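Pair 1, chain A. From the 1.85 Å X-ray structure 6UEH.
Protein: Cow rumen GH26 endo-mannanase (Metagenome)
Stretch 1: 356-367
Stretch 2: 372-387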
# COMPACT_ATOMS: atom_id res chain seq x y z
N ASN A 356 -0.29 22.86 -5.32
CA ASN A 356 -1.61 22.41 -4.88
C ASN A 356 -1.71 20.89 -4.84
O ASN A 356 -2.81 20.34 -4.77
CB ASN A 356 -2.69 22.97 -5.80
CG ASN A 356 -2.51 22.54 -7.24
OD1 ASN A 356 -1.38 22.39 -7.72
ND2 ASN A 356 -3.61 22.33 -7.95
N LEU A 357 -0.56 20.22 -4.87
CA LEU A 357 -0.53 18.77 -5.02
C LEU A 357 -0.15 18.05 -3.74
O LEU A 357 0.76 18.46 -3.02
CB LEU A 357 0.44 18.38 -6.13
CG LEU A 357 0.26 19.09 -7.47
CD1 LEU A 357 1.34 18.65 -8.46
CD2 LEU A 357 -1.14 18.82 -8.04
N ILE A 358 -0.86 16.96 -3.46
CA ILE A 358 -0.47 16.02 -2.42
C ILE A 358 0.15 14.81 -3.09
O ILE A 358 -0.55 14.01 -3.71
CB ILE A 358 -1.67 15.60 -1.54
CG1 ILE A 358 -2.29 16.83 -0.88
CG2 ILE A 358 -1.23 14.59 -0.49
CD1 ILE A 358 -3.46 16.52 0.03
N TRP A 359 1.47 14.69 -2.99
CA TRP A 359 2.20 13.69 -3.76
C TRP A 359 2.08 12.30 -3.15
O TRP A 359 2.64 12.02 -2.08
CB TRP A 359 3.67 14.09 -3.88
CG TRP A 359 3.88 15.36 -4.65
CD1 TRP A 359 3.73 16.64 -4.20
CD2 TRP A 359 4.29 15.47 -6.02
NE1 TRP A 359 4.01 17.54 -5.20
CE2 TRP A 359 4.35 16.84 -6.33
CE3 TRP A 359 4.60 14.53 -7.01
CZ2 TRP A 359 4.72 17.30 -7.59
CZ3 TRP A 359 4.96 14.99 -8.27
CH2 TRP A 359 5.02 16.37 -8.54
N GLU A 360 1.36 11.42 -3.83
CA GLU A 360 1.20 10.04 -3.39
C GLU A 360 2.03 9.09 -4.25
O GLU A 360 1.86 9.04 -5.47
CB GLU A 360 -0.26 9.61 -3.41
CG GLU A 360 -0.49 8.18 -2.94
CD GLU A 360 -1.95 7.83 -2.78
OE1 GLU A 360 -2.79 8.40 -3.51
OE2 GLU A 360 -2.27 6.98 -1.92
N GLN A 361 2.93 8.36 -3.61
CA GLN A 361 3.77 7.40 -4.31
C GLN A 361 3.40 5.98 -3.93
O GLN A 361 3.26 5.66 -2.74
CB GLN A 361 5.25 7.66 -4.02
CG GLN A 361 6.19 6.75 -4.78
CD GLN A 361 7.65 7.12 -4.58
OE1 GLN A 361 8.14 7.16 -3.45
NE2 GLN A 361 8.34 7.40 -5.67
N ASN A 362 3.23 5.13 -4.93
CA ASN A 362 2.98 3.71 -4.68
C ASN A 362 4.23 3.02 -4.15
O ASN A 362 5.35 3.35 -4.55
CB ASN A 362 2.51 3.01 -5.96
CG ASN A 362 1.00 3.07 -6.14
OD1 ASN A 362 0.51 3.62 -7.12
ND2 ASN A 362 0.26 2.49 -5.20
N LEU A 363 4.03 2.09 -3.23
CA LEU A 363 5.08 1.18 -2.83
C LEU A 363 4.48 -0.22 -2.78
O LEU A 363 3.27 -0.37 -2.62
CB LEU A 363 5.68 1.56 -1.47
CG LEU A 363 6.57 2.80 -1.40
CD1 LEU A 363 6.95 3.10 0.04
CD2 LEU A 363 7.82 2.62 -2.25
N TYR A 364 5.33 -1.23 -2.95
CA TYR A 364 4.90 -2.60 -2.73
C TYR A 364 5.60 -3.15 -1.49
O TYR A 364 6.45 -2.49 -0.91
CB TYR A 364 5.17 -3.46 -3.96
CG TYR A 364 4.20 -3.18 -5.09
CD1 TYR A 364 2.98 -3.84 -5.16
CD2 TYR A 364 4.49 -2.24 -6.07
CE1 TYR A 364 2.09 -3.58 -6.18
CE2 TYR A 364 3.61 -1.98 -7.09
CZ TYR A 364 2.40 -2.65 -7.14
OH TYR A 364 1.51 -2.39 -8.16
N ALA A 365 5.23 -4.36 -1.09
CA ALA A 365 5.79 -4.95 0.12
C ALA A 365 6.31 -6.36 -0.14
O ALA A 365 6.26 -7.21 0.75
CB ALA A 365 4.76 -4.96 1.23
N TRP A 366 6.80 -6.61 -1.35
CA TRP A 366 7.28 -7.93 -1.73
C TRP A 366 8.47 -8.37 -0.88
O TRP A 366 8.55 -9.52 -0.45
CB TRP A 366 7.69 -7.96 -3.21
CG TRP A 366 6.65 -7.44 -4.16
CD1 TRP A 366 6.82 -6.45 -5.08
CD2 TRP A 366 5.30 -7.89 -4.29
NE1 TRP A 366 5.65 -6.25 -5.77
CE2 TRP A 366 4.70 -7.12 -5.31
CE3 TRP A 366 4.53 -8.87 -3.64
CZ2 TRP A 366 3.37 -7.30 -5.69
CZ3 TRP A 366 3.21 -9.04 -4.03
CH2 TRP A 366 2.65 -8.26 -5.04
N SER A 367 9.38 -7.43 -0.63
CA SER A 367 10.61 -7.71 0.10
C SER A 367 11.11 -6.42 0.73
O SER A 367 10.57 -5.35 0.43
CB SER A 367 11.66 -8.31 -0.84
OG SER A 367 12.18 -7.32 -1.72
N GLN A 372 13.42 0.55 -1.91
CA GLN A 372 14.34 1.25 -2.80
C GLN A 372 13.60 2.06 -3.86
O GLN A 372 14.20 2.87 -4.56
CB GLN A 372 15.30 0.26 -3.47
CG GLN A 372 16.20 -0.48 -2.49
CD GLN A 372 17.29 -1.27 -3.18
OE1 GLN A 372 17.68 -0.95 -4.31
NE2 GLN A 372 17.78 -2.31 -2.52
N TRP A 373 12.29 1.84 -3.97
CA TRP A 373 11.46 2.58 -4.91
C TRP A 373 10.82 3.80 -4.24
O TRP A 373 10.00 4.49 -4.85
CB TRP A 373 10.38 1.68 -5.50
CG TRP A 373 10.92 0.53 -6.29
CD1 TRP A 373 11.38 -0.66 -5.81
CD2 TRP A 373 11.07 0.46 -7.72
NE1 TRP A 373 11.79 -1.47 -6.84
CE2 TRP A 373 11.62 -0.80 -8.02
CE3 TRP A 373 10.78 1.35 -8.76
CZ2 TRP A 373 11.89 -1.20 -9.33
CZ3 TRP A 373 11.06 0.95 -10.06
CH2 TRP A 373 11.60 -0.31 -10.33
N TYR A 374 11.18 4.05 -2.99
CA TYR A 374 10.67 5.20 -2.25
C TYR A 374 11.56 6.42 -2.47
O TYR A 374 12.78 6.35 -2.31
CB TYR A 374 10.58 4.87 -0.75
CG TYR A 374 10.08 5.99 0.12
CD1 TYR A 374 8.88 6.65 -0.16
CD2 TYR A 374 10.78 6.38 1.25
CE1 TYR A 374 8.42 7.67 0.65
CE2 TYR A 374 10.33 7.40 2.07
CZ TYR A 374 9.14 8.04 1.76
OH TYR A 374 8.69 9.05 2.58
N ALA A 375 10.95 7.54 -2.86
CA ALA A 375 11.71 8.73 -3.23
C ALA A 375 12.17 9.56 -2.03
O ALA A 375 12.93 10.52 -2.20
CB ALA A 375 10.88 9.59 -4.16
N GLY A 376 11.72 9.20 -0.84
CA GLY A 376 12.16 9.89 0.37
C GLY A 376 11.12 10.82 0.96
O GLY A 376 10.22 11.29 0.26
N ASP A 377 11.27 11.11 2.25
CA ASP A 377 10.29 11.92 2.99
C ASP A 377 10.09 13.31 2.42
O ASP A 377 9.02 13.90 2.57
CB ASP A 377 10.71 12.04 4.46
CG ASP A 377 10.63 10.72 5.20
OD1 ASP A 377 9.95 9.80 4.71
OD2 ASP A 377 11.24 10.62 6.29
N GLU A 378 11.13 13.85 1.77
CA GLU A 378 11.08 15.22 1.29
C GLU A 378 10.45 15.33 -0.10
O GLU A 378 10.28 16.43 -0.62
CB GLU A 378 12.49 15.83 1.31
CG GLU A 378 13.46 15.27 0.27
CD GLU A 378 14.05 13.91 0.64
OE1 GLU A 378 13.63 13.32 1.66
OE2 GLU A 378 14.94 13.43 -0.10
N TYR A 379 10.10 14.19 -0.70
CA TYR A 379 9.53 14.17 -2.04
C TYR A 379 8.16 13.49 -2.12
O TYR A 379 7.57 13.42 -3.20
CB TYR A 379 10.48 13.48 -3.01
CG TYR A 379 11.64 14.33 -3.47
CD1 TYR A 379 11.49 15.25 -4.50
CD2 TYR A 379 12.89 14.20 -2.88
CE1 TYR A 379 12.55 16.03 -4.92
CE2 TYR A 379 13.96 14.98 -3.30
CZ TYR A 379 13.79 15.89 -4.32
OH TYR A 379 14.84 16.66 -4.74
N VAL A 380 7.67 12.98 -0.99
CA VAL A 380 6.44 12.20 -0.96
C VAL A 380 5.55 12.62 0.21
O VAL A 380 6.05 12.87 1.31
CB VAL A 380 6.74 10.67 -0.87
CG1 VAL A 380 5.46 9.86 -0.85
CG2 VAL A 380 7.64 10.22 -2.02
N ASP A 381 4.24 12.70 -0.02
CA ASP A 381 3.30 13.12 1.02
C ASP A 381 2.38 11.99 1.49
O ASP A 381 1.68 12.13 2.50
CB ASP A 381 2.44 14.28 0.53
CG ASP A 381 3.26 15.48 0.12
OD1 ASP A 381 4.22 15.81 0.84
OD2 ASP A 381 2.94 16.09 -0.92
N MET A 382 2.37 10.89 0.75
CA MET A 382 1.44 9.80 1.03
C MET A 382 1.92 8.53 0.33
O MET A 382 2.47 8.59 -0.77
CB MET A 382 0.03 10.17 0.57
CG MET A 382 -1.04 9.11 0.84
SD MET A 382 -2.66 9.57 0.19
CE MET A 382 -2.95 11.13 1.03
N ILE A 383 1.70 7.38 0.96
CA ILE A 383 2.03 6.10 0.35
C ILE A 383 0.77 5.39 -0.11
O ILE A 383 -0.17 5.21 0.67
CB ILE A 383 2.80 5.18 1.32
CG1 ILE A 383 4.07 5.87 1.83
CG2 ILE A 383 3.15 3.86 0.64
CD1 ILE A 383 5.05 6.22 0.74
N GLY A 384 0.74 4.98 -1.37
CA GLY A 384 -0.39 4.24 -1.89
C GLY A 384 -0.05 2.78 -2.10
O GLY A 384 1.08 2.44 -2.45
N TYR A 385 -1.02 1.90 -1.87
CA TYR A 385 -0.85 0.49 -2.20
C TYR A 385 -1.98 0.05 -3.12
O TYR A 385 -3.15 0.27 -2.83
CB TYR A 385 -0.82 -0.38 -0.94
CG TYR A 385 -0.50 -1.83 -1.26
CD1 TYR A 385 0.79 -2.21 -1.61
CD2 TYR A 385 -1.49 -2.80 -1.25
CE1 TYR A 385 1.09 -3.52 -1.92
CE2 TYR A 385 -1.20 -4.12 -1.57
CZ TYR A 385 0.10 -4.47 -1.90
OH TYR A 385 0.40 -5.78 -2.22
N ASP A 386 -1.62 -0.55 -4.25
CA ASP A 386 -2.61 -1.03 -5.20
C ASP A 386 -2.83 -2.53 -4.99
O ASP A 386 -1.99 -3.35 -5.36
CB ASP A 386 -2.17 -0.72 -6.63
CG ASP A 386 -2.23 0.76 -6.93
OD1 ASP A 386 -2.37 1.57 -5.99
OD2 ASP A 386 -2.13 1.13 -8.12
N LYS A 387 -3.96 -2.86 -4.38
CA LYS A 387 -4.23 -4.22 -3.92
C LYS A 387 -5.16 -4.99 -4.84
O LYS A 387 -6.38 -4.84 -4.78
CB LYS A 387 -4.82 -4.19 -2.51
CG LYS A 387 -5.12 -5.57 -1.94
CD LYS A 387 -6.17 -5.49 -0.85
CE LYS A 387 -7.49 -4.99 -1.40
NZ LYS A 387 -8.02 -5.89 -2.46
O HOH W 1 7.54 3.64 -5.94
O HOH W 2 1.45 -0.56 -4.57
O HOH W 3 -0.75 -3.78 -8.09
O HOH W 4 3.08 -6.27 -2.09

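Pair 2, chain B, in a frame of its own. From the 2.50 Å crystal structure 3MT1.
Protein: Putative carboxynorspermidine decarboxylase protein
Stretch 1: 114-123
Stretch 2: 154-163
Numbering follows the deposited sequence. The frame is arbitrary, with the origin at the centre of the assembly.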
# COMPACT_ATOMS: atom_id res chain seq x y z
N ILE B 114 -3.51 18.57 -29.45
CA ILE B 114 -3.44 17.14 -29.58
C ILE B 114 -4.84 16.59 -29.73
O ILE B 114 -5.82 17.32 -29.52
CB ILE B 114 -2.73 16.48 -28.36
CG1 ILE B 114 -3.39 16.92 -27.04
CG2 ILE B 114 -1.20 16.77 -28.38
CD1 ILE B 114 -2.95 16.14 -25.84
N ALA B 115 -4.93 15.31 -30.10
CA ALA B 115 -6.19 14.58 -30.28
C ALA B 115 -6.92 14.39 -28.93
O ALA B 115 -6.30 13.99 -27.94
CB ALA B 115 -5.94 13.22 -30.95
N ARG B 116 -8.21 14.69 -28.88
CA ARG B 116 -8.97 14.61 -27.66
C ARG B 116 -9.98 13.49 -27.77
O ARG B 116 -10.55 13.25 -28.84
CB ARG B 116 -9.64 15.96 -27.35
CG ARG B 116 -8.63 17.10 -27.02
CD ARG B 116 -9.22 18.52 -27.12
NE ARG B 116 -9.98 18.73 -28.36
CZ ARG B 116 -9.46 18.99 -29.56
NH1 ARG B 116 -8.14 19.09 -29.74
NH2 ARG B 116 -10.26 19.16 -30.59
N GLY B 117 -10.18 12.80 -26.65
CA GLY B 117 -11.10 11.67 -26.55
C GLY B 117 -12.01 11.80 -25.36
O GLY B 117 -11.82 12.65 -24.49
N LEU B 118 -13.04 10.96 -25.31
CA LEU B 118 -14.01 11.03 -24.23
C LEU B 118 -14.28 9.60 -23.82
O LEU B 118 -14.40 8.73 -24.67
CB LEU B 118 -15.30 11.71 -24.73
CG LEU B 118 -16.45 11.92 -23.73
CD1 LEU B 118 -16.23 13.17 -22.87
CD2 LEU B 118 -17.82 11.98 -24.40
N ARG B 119 -14.35 9.34 -22.52
CA ARG B 119 -14.71 8.00 -22.07
C ARG B 119 -16.21 7.76 -22.14
O ARG B 119 -17.02 8.60 -21.73
CB ARG B 119 -14.26 7.76 -20.64
CG ARG B 119 -14.37 6.31 -20.26
CD ARG B 119 -13.97 6.08 -18.84
NE ARG B 119 -14.02 4.65 -18.53
CZ ARG B 119 -13.42 4.09 -17.49
NH1 ARG B 119 -12.71 4.84 -16.64
NH2 ARG B 119 -13.52 2.78 -17.30
N LEU B 120 -16.58 6.60 -22.65
CA LEU B 120 -17.97 6.22 -22.75
C LEU B 120 -18.22 5.05 -21.84
O LEU B 120 -17.41 4.13 -21.75
CB LEU B 120 -18.30 5.86 -24.19
CG LEU B 120 -18.96 6.84 -25.17
CD1 LEU B 120 -18.61 8.30 -24.98
CD2 LEU B 120 -18.62 6.37 -26.59
N ASN B 121 -19.34 5.10 -21.14
CA ASN B 121 -19.71 4.09 -20.16
C ASN B 121 -20.77 3.21 -20.79
O ASN B 121 -21.87 3.69 -21.07
CB ASN B 121 -20.25 4.77 -18.90
CG ASN B 121 -20.55 3.78 -17.76
OD1 ASN B 121 -20.52 2.56 -17.93
ND2 ASN B 121 -20.88 4.34 -16.59
N PRO B 122 -20.43 1.94 -21.06
CA PRO B 122 -21.48 1.07 -21.59
C PRO B 122 -22.56 0.69 -20.56
O PRO B 122 -23.75 0.60 -20.94
CB PRO B 122 -20.71 -0.15 -22.09
CG PRO B 122 -19.32 0.35 -22.32
CD PRO B 122 -19.10 1.34 -21.22
N GLN B 123 -22.20 0.51 -19.28
CA GLN B 123 -23.15 0.04 -18.26
C GLN B 123 -24.53 0.71 -18.32
O GLN B 123 -24.83 1.63 -17.55
CB GLN B 123 -22.54 0.14 -16.86
N ASP B 154 -17.89 18.17 -32.05
CA ASP B 154 -16.98 19.02 -32.81
C ASP B 154 -15.66 19.27 -32.06
O ASP B 154 -14.79 20.00 -32.53
CB ASP B 154 -17.67 20.37 -33.17
N ARG B 155 -15.51 18.66 -30.89
CA ARG B 155 -14.36 18.93 -30.04
C ARG B 155 -13.56 17.67 -29.74
O ARG B 155 -12.45 17.74 -29.21
CB ARG B 155 -14.80 19.59 -28.73
CG ARG B 155 -15.91 20.61 -28.89
CD ARG B 155 -16.18 21.32 -27.59
NE ARG B 155 -15.21 22.37 -27.34
CZ ARG B 155 -15.16 23.11 -26.23
NH1 ARG B 155 -16.03 22.92 -25.24
NH2 ARG B 155 -14.23 24.05 -26.11
N ILE B 156 -14.12 16.50 -30.03
CA ILE B 156 -13.37 15.25 -29.86
C ILE B 156 -13.11 14.57 -31.20
O ILE B 156 -13.38 15.12 -32.24
CB ILE B 156 -14.04 14.28 -28.87
CG1 ILE B 156 -15.48 14.00 -29.32
CG2 ILE B 156 -13.91 14.80 -27.43
CD1 ILE B 156 -16.46 13.67 -28.18
N ASN B 157 -12.64 13.34 -31.13
CA ASN B 157 -11.97 12.68 -32.23
C ASN B 157 -11.93 11.15 -31.96
O ASN B 157 -11.63 10.35 -32.85
CB ASN B 157 -10.58 13.30 -32.28
CG ASN B 157 -9.64 12.58 -33.18
OD1 ASN B 157 -8.61 12.12 -32.72
ND2 ASN B 157 -9.93 12.54 -34.46
N GLY B 158 -12.24 10.79 -30.71
CA GLY B 158 -12.05 9.44 -30.23
C GLY B 158 -12.83 9.11 -28.99
O GLY B 158 -13.27 9.99 -28.25
N PHE B 159 -13.03 7.81 -28.76
CA PHE B 159 -13.67 7.36 -27.54
C PHE B 159 -12.80 6.35 -26.84
O PHE B 159 -12.02 5.62 -27.46
CB PHE B 159 -15.01 6.70 -27.83
CG PHE B 159 -16.03 7.61 -28.43
CD1 PHE B 159 -16.35 8.81 -27.82
CD2 PHE B 159 -16.70 7.24 -29.58
CE1 PHE B 159 -17.30 9.65 -28.37
CE2 PHE B 159 -17.66 8.07 -30.14
CZ PHE B 159 -17.96 9.28 -29.54
N MSE B 160 -12.94 6.33 -25.52
CA MSE B 160 -12.37 5.29 -24.70
C MSE B 160 -13.52 4.50 -24.09
O MSE B 160 -14.50 5.09 -23.66
CB MSE B 160 -11.47 5.87 -23.62
CG MSE B 160 -10.77 4.80 -22.83
SE MSE B 160 -10.67 5.22 -20.93
CE MSE B 160 -8.92 6.03 -20.96
N ILE B 161 -13.39 3.17 -24.08
CA ILE B 161 -14.36 2.27 -23.45
C ILE B 161 -13.58 1.16 -22.78
O ILE B 161 -12.84 0.45 -23.43
CB ILE B 161 -15.33 1.62 -24.49
CG1 ILE B 161 -16.41 2.61 -24.93
CG2 ILE B 161 -16.00 0.39 -23.92
CD1 ILE B 161 -16.02 3.39 -26.17
N HIS B 162 -13.74 1.00 -21.48
CA HIS B 162 -13.00 -0.01 -20.75
C HIS B 162 -13.98 -0.69 -19.80
O HIS B 162 -14.23 -0.24 -18.67
CB HIS B 162 -11.79 0.62 -20.05
CG HIS B 162 -11.03 -0.33 -19.16
ND1 HIS B 162 -9.96 -1.08 -19.61
CD2 HIS B 162 -11.17 -0.63 -17.85
CE1 HIS B 162 -9.49 -1.81 -18.61
NE2 HIS B 162 -10.20 -1.55 -17.53
N ASN B 163 -14.58 -1.77 -20.31
CA ASN B 163 -15.51 -2.59 -19.53
C ASN B 163 -14.90 -3.90 -19.02
O ASN B 163 -15.14 -4.28 -17.86
CB ASN B 163 -16.78 -2.87 -20.33
CG ASN B 163 -16.49 -3.24 -21.76
OD1 ASN B 163 -15.43 -2.91 -22.29
ND2 ASN B 163 -17.43 -3.93 -22.41
O HOH W 5 -15.44 3.11 -20.14

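Two neighbouring parallel strands in pair 1 (A:Leu357 to A:Asn362 beside A:Met382 to A:Lys387) and in pair 2 (the strand from B:Ala115 beside the short strand around B:Phe159) superpose with an RMSD of 0.7 Å over 14 central residues. The strand axes approach to 4.4 Å in both and cross at -41° and -39°. The ladder is shared. In pair 1, A:Gln361 N donates to A:Met382 O (2.9 Å), A:Gly384 N to A:Gln361 O (2.9 Å) and A:Leu363 N to A:Gly384 O (3.1 Å); in pair 2 the matched bonds run from B:Leu118 N to B:Gly158 O (3.1 Å), B:Met160 N to B:Leu118 O (2.9 Å) and B:Leu120 N to B:Met160 O (2.8 Å). In each first strand alternate residues reach across: A:Gln361 and B:Leu118 use both N and O, and A:Leu363 and B:Leu120, two residues on, donate through N, the pattern of parallel pairing.

At the entry to the ladder, A:Trp359 matches B:Arg116. A:Asp381 points toward the first strand and closes a ring of bonds: A:Trp359 N donates to A:Asp381 OD2 (2.9 Å), and A:Asp381 N donates to A:Trp359 O (2.7 Å). Its counterpart B:Asn157 also points toward the first strand, but its OD1 lies against the CB of B:Ala115 (3.4 Å) and is bonded elsewhere in the structure. A side-chain link at this end comes from B:Arg116, whose NE and NH2 both donate to B:Arg155 O (2.8 and 3.0 Å).

On the face of A:Glu360 and A:Met382, both positions are glycine in pair 2, B:Gly117 and B:Gly158. A:Glu360 OE2 lies 3.4 Å from A:Met382 SD and 3.3 Å from A:Gly384 CA; a CB on that glycine would come within 2.8 Å of A:Glu360 OE2, a clash. Pair 2 reverses the bulk: B:Met160, a selenomethionine, stands at the position of A:Gly384, and its SE lies over one face of the B:Arg119 guanidinium, 3.9 Å from B:Arg119 CG. A:Asn362, matched to B:Arg119, instead turns ND2 to A:Asp386 OD1 (2.9 Å) and, weakly, to A:Gly384 O (2.9 Å). The longer B:Arg119 reaches on, its NH2 weakly bonded to B:His162 O (3.4 Å).

The other face carries A:Gln361 with A:Ile383, and B:Leu118 with B:Phe159. A:Gln361 uses OE1 to accept from A:Ala375 N (2.9 Å), tying the loop before the second strand to the sheet, and OE1 also approaches A:Val380 CG2 (3.4 Å). B:Leu118 offers only carbon: its CB meets B:Ile156 CD1, at the position of A:Val380, at 4.1 Å.

Leucine occupies both A:Leu363 and B:Leu120. A:Leu363 CD1 packs on A:Ile383 CD1 (3.7 Å), and its CD2 on A:Tyr374 CB (3.9 Å). B:Leu120 CD2 instead sits over the face of the B:Phe159 ring, 3.4 Å from B:Phe159 CG, while B:Leu120 CB touches B:Ile161 CG1 (3.8 Å). Thus the leucine meets a branched aliphatic chain in pair 1 and an aromatic face in pair 2 at one matched position.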